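Putative polyketide synthase (PDB 5HU7) probably removes water from beta-hydroxyacyl intermediates carried on an acyl carrier protein, as the dehydratase domain of a trans-AT polyketide synthase. Local coordinates at residues L56-R60 with Q205-H209; R78-T84 with F242-E248; T273-E279 with R290-S295. All blocks are in the same frame, centred on the assembly; numbering follows the deposited sequence.

Interaction 1: L56-R60 with Q205-H209; sequences LEMAR and QLVFH
Glu-57, on helix 52-65, offers one carboxylate oxygen to two successive backbone N-H groups of the loop 205-209. The helix and the loop belong to two different hotdog-family regions of the chain, and their union is consistent with the double-hotdog fold of polyketide synthase dehydratases. Phe-208 N points almost straight at Glu-57 OE1 (3.0 Å, 175°), while Val-207 N reaches Glu-57 OE1 over 3.3 Å on a more bent path. Both donors come from the same face of the carboxylate, well above its plane. An edge of the Phe-208 ring also borders this oxygen, with CD2 3.2 Å from Glu-57 OE1. Farther out on the ring, Phe-208 CE2 lies 3.8 Å from Leu-56 CB, and the ring continues onto Leu-247 of strand 241-249.

The other oxygen is held from the helix itself. Arg-60 NH2 gives Glu-57 OE2 a 2.8 Å salt bridge on the syn side, close to the guanidinium plane; His-13 supplies a second hydrogen bond to that oxygen. With CG anti to the backbone N (chi1 -175°) and a bend at chi2, the Glu-57 chain carries its carboxylate between the arginine and the loop, where partners on both oxygens fix its rotation. The contact is buried, so these donors pay for placing a carboxylate inside the protein. Val-207 in turn positions the arginine by lying over one face of its guanidinium, the methyl CG2 centred above the group and 3.4 Å from Arg-60 CZ.

Interaction 2: R78-T84 with F242-E248; sequences RMSHVAT and FTLEELE
Residues 78-84 run antiparallel to 242-248 in unbroken register, from Arg-78 beside Glu-248 to Thr-84 beside Phe-242, and both strands turn a corner together at His-81 and Glu-245. Consistent with the double-hotdog fold of this family, the pairing joins strands from its two hotdog-family regions. The corner stays bonded: His-81 N donates to Glu-245 O at 3.0 Å. Glu-245 and Glu-246 also form a classic beta bulge against Arg-292 of the next strand.

The side chains of Met-79, Val-82, Thr-84, Phe-242, Leu-244 and Leu-247 occupy the face packed on helix 52-65. Met-79 and Leu-247 run alongside each other in the same direction, with SD of Met-79 3.6 Å from CD2 of Leu-247. Phe-242 holds CG between its backbone N and carbonyl carbon (chi1 76°), which swings the ring across to the opposing strand; there Phe-242 CE1 meets Val-82 CG1 at 3.8 Å and CE2 comes within 3.2 Å of Thr-84 OG1. That hydroxyl is hydrogen-bonded to Ser-128.

On the other face Arg-78 meets Glu-248 side-on, the two chains abreast and their flat ends 60° apart. A longer salt bridge to Glu-246 extends the network, while Arg-78 NH1 pairs with Glu-133 and Glu-248 OE1 bonds to Tyr-250. A leucine in place of Arg-78 would probably leave Glu-248 OE2 without its two donors and Glu-246 and Glu-133 without this cationic partner. Both donors converge on a single oxygen: Arg-78 NE reaches Glu-248 OE2 at 2.9 Å near the guanidinium plane, and Arg-78 NH2 reaches Glu-248 OE2 at 3.2 Å from above the carboxylate.

Interaction 3: T273-E279 with R290-S295; sequences TATLDIE and RMRGFS
Glu-279 and Arg-290 extend together across the hairpin of strands 276-281 and 287-298, their carboxylate and guanidinium planes 61° apart. Arg-290 NH2 approaches Glu-279 OE2 at 2.6 Å, nearly along the C-O axis of that oxygen, and the bond from NE is weak. Arg-292 folds back so that its NH1 sits over the centre of the Arg-290 guanidinium, 3.3 Å above the plane. The two cations share the Glu-279 carboxylate, to which Arg-292 adds only a long salt bridge.

Asp-277 meets Arg-292 differently. Their planes are just 24° apart, yet Asp-277 OD2 lies well out of the guanidinium plane, 3.6 Å from Arg-292 NE, so charge alone draws them together. The other oxygen of Asp-277 has a directed bond, from Gly-293 N to Asp-277 OD1 at 3.2 Å. This glycine, at positive phi, opens a G1 beta bulge in which Gly-293 and Phe-294 both face Leu-276, shifting the register by one; Thr-275 CG2 packs on Gly-293 CA at 3.5 Å.

The other face is apolar. Phe-294 extends with CG anti to its backbone N (chi1 -176°), setting the ring beside Ile-278, where CD2 of Phe-294 lies 4.0 Å from Ile-278 CD1. Met-291 CE rests over one face of this ring, toward its rim, and Leu-276 reaches helix 212-227. The hairpin thus separates its chemistry by face: apolar packing on one, and on the other a network of two acids and two arginines whose charges probably balance, Glu-279 OE2 lying near both guanidinium groups and Asp-277 also steadying the bulge.

In the fold
Interaction 1 joins helix 52-65 to a loop packed against the strands; interactions 2 and 3 pair neighbouring strands. The centres of interactions 2 and 3 are about 9 Å apart; those of 1 and 2, about 14 Å; those of 1 and 3, about 18 Å. Strands 76-84, 241-249, 287-298 and 276-281 are consecutive neighbours, and Glu-246 O and Thr-243 N probably bond to Arg-292 N and Ser-295 O to join the two strand pairs. Helix 52-65 packs on this run through Leu-56 and Ala-59. Along the chain, interactions 1 and 2 interlock, whereas the hairpin of interaction 3 follows. Interactions 1 and 2 thus tie the two hotdog-family regions together, and interaction 3 continues the strand run within the second.

Interaction 1: L56-R60 with Q205-H209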
loop_
_atom_site.group_PDB
_atom_site.type_symbol
_atom_site.label_atom_id
_atom_site.label_comp_id
_atom_site.label_asym_id
_atom_site.label_seq_id
_atom_site.Cartn_x
_atom_site.Cartn_y
_atom_site.Cartn_z
ATOM N N LEU A 56 17.283 9.574 1.541
ATOM C CA LEU A 56 16.623 10.685 0.867
ATOM C C LEU A 56 15.674 10.214 -0.196
ATOM O O LEU A 56 14.567 10.735 -0.329
ATOM C CB LEU A 56 17.661 11.605 0.258
ATOM C CG LEU A 56 18.702 12.210 1.222
ATOM C CD1 LEU A 56 19.751 12.969 0.426
ATOM C CD2 LEU A 56 18.060 13.095 2.230
ATOM N N GLU A 57 16.124 9.251 -0.978
ATOM C CA GLU A 57 15.345 8.603 -2.045
ATOM C C GLU A 57 14.094 7.879 -1.483
ATOM O O GLU A 57 13.015 8.027 -2.044
ATOM C CB GLU A 57 16.248 7.626 -2.813
ATOM C CG GLU A 57 15.633 6.967 -4.021
ATOM C CD GLU A 57 14.989 7.896 -5.022
ATOM O OE1 GLU A 57 15.550 8.983 -5.254
ATOM O OE2 GLU A 57 13.907 7.562 -5.556
ATOM N N MET A 58 14.244 7.149 -0.361
ATOM C CA MET A 58 13.136 6.454 0.314
ATOM C C MET A 58 12.093 7.458 0.834
ATOM O O MET A 58 10.910 7.291 0.602
ATOM C CB MET A 58 13.647 5.578 1.469
ATOM C CG MET A 58 12.650 4.543 1.911
ATOM S SD MET A 58 13.041 3.662 3.450
ATOM C CE MET A 58 14.412 2.891 3.037
ATOM N N ALA A 59 12.545 8.503 1.521
ATOM C CA ALA A 59 11.684 9.565 2.051
ATOM C C ALA A 59 10.928 10.297 0.947
ATOM O O ALA A 59 9.740 10.589 1.101
ATOM C CB ALA A 59 12.531 10.553 2.812
ATOM N N ARG A 60 11.604 10.568 -0.169
ATOM C CA ARG A 60 11.012 11.242 -1.321
ATOM C C ARG A 60 9.954 10.371 -1.971
ATOM O O ARG A 60 8.914 10.870 -2.373
ATOM C CB ARG A 60 12.124 11.543 -2.335
ATOM C CG ARG A 60 11.675 12.330 -3.545
ATOM C CD ARG A 60 12.582 12.052 -4.695
ATOM N NE ARG A 60 12.496 10.652 -5.153
ATOM C CZ ARG A 60 11.555 10.148 -5.951
ATOM N NH1 ARG A 60 10.571 10.922 -6.404
ATOM N NH2 ARG A 60 11.594 8.869 -6.309
ATOM N N GLN A 205 11.716 5.032 -11.695
ATOM C CA GLN A 205 11.197 5.256 -10.330
ATOM C C GLN A 205 12.150 6.099 -9.457
ATOM O O GLN A 205 11.700 6.753 -8.521
ATOM C CB GLN A 205 10.892 3.910 -9.645
ATOM C CG GLN A 205 9.670 3.205 -10.235
ATOM C CD GLN A 205 9.583 1.755 -9.825
ATOM O OE1 GLN A 205 10.544 0.991 -9.955
ATOM N NE2 GLN A 205 8.407 1.310 -9.402
ATOM N N LEU A 206 13.431 6.168 -9.830
ATOM C CA LEU A 206 14.453 6.892 -9.087
ATOM C C LEU A 206 14.678 8.350 -9.484
ATOM O O LEU A 206 14.354 8.772 -10.587
ATOM C CB LEU A 206 15.770 6.132 -9.229
ATOM C CG LEU A 206 15.720 4.643 -8.823
ATOM C CD1 LEU A 206 17.120 4.013 -8.825
ATOM C CD2 LEU A 206 15.003 4.466 -7.483
ATOM N N VAL A 207 15.151 9.128 -8.525
ATOM C CA VAL A 207 15.622 10.489 -8.707
ATOM C C VAL A 207 17.149 10.434 -8.453
ATOM O O VAL A 207 17.936 10.831 -9.317
ATOM C CB VAL A 207 14.872 11.503 -7.798
ATOM C CG1 VAL A 207 15.604 12.843 -7.707
ATOM C CG2 VAL A 207 13.447 11.710 -8.306
ATOM N N PHE A 208 17.540 9.877 -7.274
ATOM C CA PHE A 208 18.924 9.674 -6.874
ATOM C C PHE A 208 19.399 8.340 -7.379
ATOM O O PHE A 208 18.774 7.312 -7.091
ATOM C CB PHE A 208 19.079 9.658 -5.362
ATOM C CG PHE A 208 18.792 10.968 -4.678
ATOM C CD1 PHE A 208 19.764 11.951 -4.594
ATOM C CD2 PHE A 208 17.582 11.189 -4.050
ATOM C CE1 PHE A 208 19.505 13.138 -3.942
ATOM C CE2 PHE A 208 17.313 12.396 -3.424
ATOM C CZ PHE A 208 18.273 13.355 -3.371
ATOM N N HIS A 209 20.538 8.343 -8.089
ATOM C CA HIS A 209 21.126 7.154 -8.653
ATOM C C HIS A 209 21.731 6.345 -7.492
ATOM O O HIS A 209 22.288 6.947 -6.569
ATOM C CB HIS A 209 22.214 7.565 -9.651
ATOM C CG HIS A 209 22.729 6.459 -10.496
ATOM N ND1 HIS A 209 23.694 5.585 -10.024
ATOM C CD2 HIS A 209 22.397 6.108 -11.756
ATOM C CE1 HIS A 209 23.876 4.700 -10.998
ATOM N NE2 HIS A 209 23.198 5.042 -12.093
#

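Interaction 2: R78-T84 with F242-E248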
loop_
_atom_site.group_PDB
_atom_site.type_symbol
_atom_site.label_atom_id
_atom_site.label_comp_id
_atom_site.label_asym_id
_atom_site.label_seq_id
_atom_site.Cartn_x
_atom_site.Cartn_y
_atom_site.Cartn_z
ATOM N N ARG A 78 10.711 20.078 -1.724
ATOM C CA ARG A 78 11.761 20.644 -0.889
ATOM C C ARG A 78 11.781 19.844 0.404
ATOM O O ARG A 78 10.770 19.788 1.094
ATOM C CB ARG A 78 11.556 22.114 -0.572
ATOM C CG ARG A 78 12.716 22.690 0.274
ATOM C CD ARG A 78 12.472 24.078 0.802
ATOM N NE ARG A 78 12.418 25.043 -0.292
ATOM C CZ ARG A 78 11.333 25.672 -0.735
ATOM N NH1 ARG A 78 10.158 25.483 -0.153
ATOM N NH2 ARG A 78 11.418 26.506 -1.758
ATOM N N MET A 79 12.913 19.219 0.724
ATOM C CA MET A 79 13.098 18.541 1.998
ATOM C C MET A 79 13.995 19.462 2.826
ATOM O O MET A 79 14.938 19.993 2.294
ATOM C CB MET A 79 13.704 17.169 1.848
ATOM C CG MET A 79 12.965 16.293 0.859
ATOM S SD MET A 79 13.711 14.646 0.595
ATOM C CE MET A 79 13.823 14.107 2.185
ATOM N N SER A 80 13.655 19.714 4.086
ATOM C CA SER A 80 14.380 20.631 4.974
ATOM C C SER A 80 14.673 19.942 6.300
ATOM O O SER A 80 13.903 19.084 6.699
ATOM C CB SER A 80 13.513 21.853 5.277
ATOM O OG SER A 80 13.326 22.650 4.131
ATOM N N HIS A 81 15.742 20.363 6.987
ATOM C CA HIS A 81 16.105 19.890 8.327
ATOM C C HIS A 81 16.209 18.381 8.430
ATOM O O HIS A 81 15.710 17.785 9.372
ATOM C CB HIS A 81 15.114 20.433 9.359
ATOM C CG HIS A 81 14.916 21.910 9.275
ATOM N ND1 HIS A 81 15.981 22.785 9.383
ATOM C CD2 HIS A 81 13.781 22.622 9.057
ATOM C CE1 HIS A 81 15.463 24.001 9.265
ATOM N NE2 HIS A 81 14.143 23.950 9.043
ATOM N N VAL A 82 16.814 17.764 7.432
ATOM C CA VAL A 82 16.991 16.310 7.384
ATOM C C VAL A 82 18.143 15.905 8.306
ATOM O O VAL A 82 19.188 16.554 8.332
ATOM C CB VAL A 82 17.214 15.806 5.941
ATOM C CG1 VAL A 82 17.470 14.308 5.920
ATOM C CG2 VAL A 82 16.035 16.173 5.028
ATOM N N ALA A 83 17.950 14.820 9.053
ATOM C CA ALA A 83 18.966 14.347 9.999
ATOM C C ALA A 83 18.910 12.853 10.143
ATOM O O ALA A 83 17.851 12.321 10.407
ATOM C CB ALA A 83 18.760 15.026 11.352
ATOM N N THR A 84 20.027 12.168 9.833
ATOM C CA THR A 84 20.201 10.738 10.050
ATOM C C THR A 84 21.123 10.636 11.241
ATOM O O THR A 84 22.320 10.793 11.065
ATOM C CB THR A 84 20.720 10.014 8.805
ATOM O OG1 THR A 84 19.685 10.051 7.806
ATOM C CG2 THR A 84 21.123 8.567 9.097
ATOM N N PHE A 242 24.375 11.754 8.833
ATOM C CA PHE A 242 24.442 12.984 8.087
ATOM C C PHE A 242 23.312 13.912 8.486
ATOM O O PHE A 242 22.329 13.480 9.070
ATOM C CB PHE A 242 24.406 12.736 6.567
ATOM C CG PHE A 242 23.033 12.394 6.014
ATOM C CD1 PHE A 242 22.150 13.400 5.613
ATOM C CD2 PHE A 242 22.643 11.077 5.848
ATOM C CE1 PHE A 242 20.943 13.082 4.993
ATOM C CE2 PHE A 242 21.424 10.766 5.253
ATOM C CZ PHE A 242 20.595 11.761 4.814
ATOM N N THR A 243 23.483 15.197 8.157
ATOM C CA THR A 243 22.481 16.244 8.284
ATOM C C THR A 243 22.415 16.987 6.952
ATOM O O THR A 243 23.425 17.082 6.246
ATOM C CB THR A 243 22.770 17.223 9.441
ATOM O OG1 THR A 243 24.042 17.818 9.239
ATOM C CG2 THR A 243 22.688 16.562 10.810
ATOM N N LEU A 244 21.234 17.504 6.604
ATOM C CA LEU A 244 21.063 18.263 5.369
ATOM C C LEU A 244 20.050 19.332 5.606
ATOM O O LEU A 244 18.890 19.045 5.866
ATOM C CB LEU A 244 20.666 17.294 4.248
ATOM C CG LEU A 244 20.264 17.815 2.883
ATOM C CD1 LEU A 244 21.330 18.539 2.246
ATOM C CD2 LEU A 244 19.876 16.666 1.989
ATOM N N GLU A 245 20.488 20.576 5.551
ATOM C CA GLU A 245 19.600 21.697 5.791
ATOM C C GLU A 245 18.498 21.831 4.771
ATOM O O GLU A 245 17.372 22.089 5.159
ATOM C CB GLU A 245 20.377 23.018 5.932
ATOM C CG GLU A 245 20.758 23.339 7.368
ATOM C CD GLU A 245 19.580 23.361 8.336
ATOM O OE1 GLU A 245 18.706 24.250 8.194
ATOM O OE2 GLU A 245 19.477 22.420 9.161
ATOM N N GLU A 246 18.801 21.660 3.490
ATOM C CA GLU A 246 17.806 21.803 2.450
ATOM C C GLU A 246 18.150 21.007 1.239
ATOM O O GLU A 246 19.316 20.911 0.882
ATOM C CB GLU A 246 17.649 23.291 2.070
ATOM C CG GLU A 246 16.383 23.619 1.299
ATOM C CD GLU A 246 16.260 25.100 0.992
ATOM O OE1 GLU A 246 16.887 25.555 0.007
ATOM O OE2 GLU A 246 15.563 25.810 1.759
ATOM N N LEU A 247 17.130 20.480 0.583
ATOM C CA LEU A 247 17.241 19.698 -0.628
ATOM C C LEU A 247 16.088 20.109 -1.500
ATOM O O LEU A 247 14.935 19.972 -1.077
ATOM C CB LEU A 247 17.140 18.198 -0.291
ATOM C CG LEU A 247 16.838 17.201 -1.409
ATOM C CD1 LEU A 247 17.838 17.278 -2.504
ATOM C CD2 LEU A 247 16.840 15.775 -0.870
ATOM N N GLU A 248 16.379 20.586 -2.718
ATOM C CA GLU A 248 15.355 20.965 -3.669
ATOM C C GLU A 248 15.481 20.063 -4.880
ATOM O O GLU A 248 16.573 19.869 -5.358
ATOM C CB GLU A 248 15.471 22.456 -4.010
ATOM C CG GLU A 248 14.964 23.333 -2.871
ATOM C CD GLU A 248 15.041 24.829 -3.068
ATOM O OE1 GLU A 248 15.595 25.261 -4.101
ATOM O OE2 GLU A 248 14.485 25.573 -2.226
#

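Interaction 3: T273-E279 with R290-S295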
loop_
_atom_site.group_PDB
_atom_site.type_symbol
_atom_site.label_atom_id
_atom_site.label_comp_id
_atom_site.label_asym_id
_atom_site.label_seq_id
_atom_site.Cartn_x
_atom_site.Cartn_y
_atom_site.Cartn_z
ATOM N N THR A 273 32.376 17.993 10.525
ATOM C CA THR A 273 32.310 19.453 10.637
ATOM C C THR A 273 32.171 20.139 9.250
ATOM O O THR A 273 31.526 21.196 9.167
ATOM C CB THR A 273 33.528 19.973 11.436
ATOM O OG1 THR A 273 33.522 19.366 12.731
ATOM C CG2 THR A 273 33.539 21.506 11.589
ATOM N N ALA A 274 32.789 19.556 8.177
ATOM C CA ALA A 274 32.755 20.116 6.813
ATOM C C ALA A 274 31.335 20.193 6.230
ATOM O O ALA A 274 30.735 19.137 6.012
ATOM C CB ALA A 274 33.626 19.283 5.898
ATOM N N THR A 275 30.768 21.434 6.039
ATOM C CA THR A 275 29.426 21.587 5.471
ATOM C C THR A 275 29.492 21.982 3.992
ATOM O O THR A 275 30.180 22.936 3.640
ATOM C CB THR A 275 28.605 22.530 6.340
ATOM O OG1 THR A 275 28.598 22.002 7.669
ATOM C CG2 THR A 275 27.193 22.644 5.875
ATOM N N LEU A 276 28.731 21.278 3.143
ATOM C CA LEU A 276 28.786 21.488 1.706
ATOM C C LEU A 276 27.488 21.849 1.032
ATOM O O LEU A 276 26.405 21.488 1.495
ATOM C CB LEU A 276 29.311 20.210 1.031
ATOM C CG LEU A 276 30.583 19.637 1.604
ATOM C CD1 LEU A 276 30.877 18.329 1.005
ATOM C CD2 LEU A 276 31.770 20.592 1.372
ATOM N N ASP A 277 27.624 22.507 -0.124
ATOM C CA ASP A 277 26.556 22.791 -1.058
ATOM C C ASP A 277 26.893 21.971 -2.321
ATOM O O ASP A 277 28.036 22.015 -2.779
ATOM C CB ASP A 277 26.481 24.265 -1.385
ATOM C CG ASP A 277 26.045 25.156 -0.233
ATOM O OD1 ASP A 277 25.614 24.605 0.835
ATOM O OD2 ASP A 277 26.043 26.399 -0.417
ATOM N N ILE A 278 25.928 21.167 -2.816
ATOM C CA ILE A 278 26.094 20.314 -3.979
ATOM C C ILE A 278 24.980 20.605 -4.954
ATOM O O ILE A 278 23.809 20.506 -4.587
ATOM C CB ILE A 278 26.114 18.814 -3.589
ATOM C CG1 ILE A 278 27.213 18.544 -2.559
ATOM C CG2 ILE A 278 26.323 17.912 -4.822
ATOM C CD1 ILE A 278 27.299 17.113 -2.064
ATOM N N GLU A 279 25.343 20.904 -6.207
ATOM C CA GLU A 279 24.408 21.109 -7.299
ATOM C C GLU A 279 24.670 20.025 -8.339
ATOM O O GLU A 279 25.816 19.833 -8.747
ATOM C CB GLU A 279 24.561 22.507 -7.898
ATOM C CG GLU A 279 23.814 23.519 -7.057
ATOM C CD GLU A 279 24.380 24.920 -7.017
ATOM O OE1 GLU A 279 25.597 25.069 -6.780
ATOM O OE2 GLU A 279 23.597 25.878 -7.175
ATOM N N ARG A 290 19.585 20.313 -5.844
ATOM C CA ARG A 290 20.450 21.194 -5.077
ATOM C C ARG A 290 20.393 20.750 -3.607
ATOM O O ARG A 290 19.309 20.588 -3.074
ATOM C CB ARG A 290 20.002 22.631 -5.241
ATOM C CG ARG A 290 20.557 23.588 -4.198
ATOM C CD ARG A 290 20.139 25.000 -4.479
ATOM N NE ARG A 290 20.819 25.552 -5.646
ATOM C CZ ARG A 290 20.608 26.768 -6.142
ATOM N NH1 ARG A 290 19.695 27.570 -5.600
ATOM N NH2 ARG A 290 21.293 27.185 -7.203
ATOM N N MET A 291 21.561 20.550 -2.972
ATOM C CA MET A 291 21.694 20.149 -1.588
ATOM C C MET A 291 22.450 21.268 -0.927
ATOM O O MET A 291 23.527 21.631 -1.391
ATOM C CB MET A 291 22.490 18.851 -1.452
ATOM C CG MET A 291 21.819 17.675 -2.115
ATOM S SD MET A 291 22.876 16.245 -2.215
ATOM C CE MET A 291 22.848 15.725 -0.565
ATOM N N ARG A 292 21.857 21.886 0.073
ATOM C CA ARG A 292 22.472 22.979 0.793
ATOM C C ARG A 292 22.637 22.584 2.252
ATOM O O ARG A 292 21.714 22.043 2.846
ATOM C CB ARG A 292 21.628 24.263 0.644
ATOM C CG ARG A 292 21.626 24.838 -0.791
ATOM C CD ARG A 292 22.987 25.452 -1.151
ATOM N NE ARG A 292 23.083 26.148 -2.444
ATOM C CZ ARG A 292 22.577 27.353 -2.719
ATOM N NH1 ARG A 292 22.743 27.888 -3.925
ATOM N NH2 ARG A 292 21.879 28.020 -1.801
ATOM N N GLY A 293 23.844 22.778 2.784
ATOM C CA GLY A 293 24.137 22.517 4.170
ATOM C C GLY A 293 24.239 21.040 4.462
ATOM O O GLY A 293 23.737 20.594 5.488
ATOM N N PHE A 294 24.972 20.292 3.590
ATOM C CA PHE A 294 25.191 18.859 3.683
ATOM C C PHE A 294 26.435 18.544 4.511
ATOM O O PHE A 294 27.533 18.917 4.145
ATOM C CB PHE A 294 25.324 18.258 2.282
ATOM C CG PHE A 294 25.464 16.745 2.267
ATOM C CD1 PHE A 294 24.498 15.934 2.846
ATOM C CD2 PHE A 294 26.575 16.141 1.698
ATOM C CE1 PHE A 294 24.613 14.542 2.821
ATOM C CE2 PHE A 294 26.683 14.745 1.661
ATOM C CZ PHE A 294 25.697 13.957 2.225
ATOM N N SER A 295 26.264 17.735 5.545
ATOM C CA SER A 295 27.345 17.373 6.454
ATOM C C SER A 295 27.276 15.910 6.806
ATOM O O SER A 295 26.255 15.408 7.266
ATOM C CB SER A 295 27.263 18.213 7.723
ATOM O OG SER A 295 28.458 18.085 8.474
#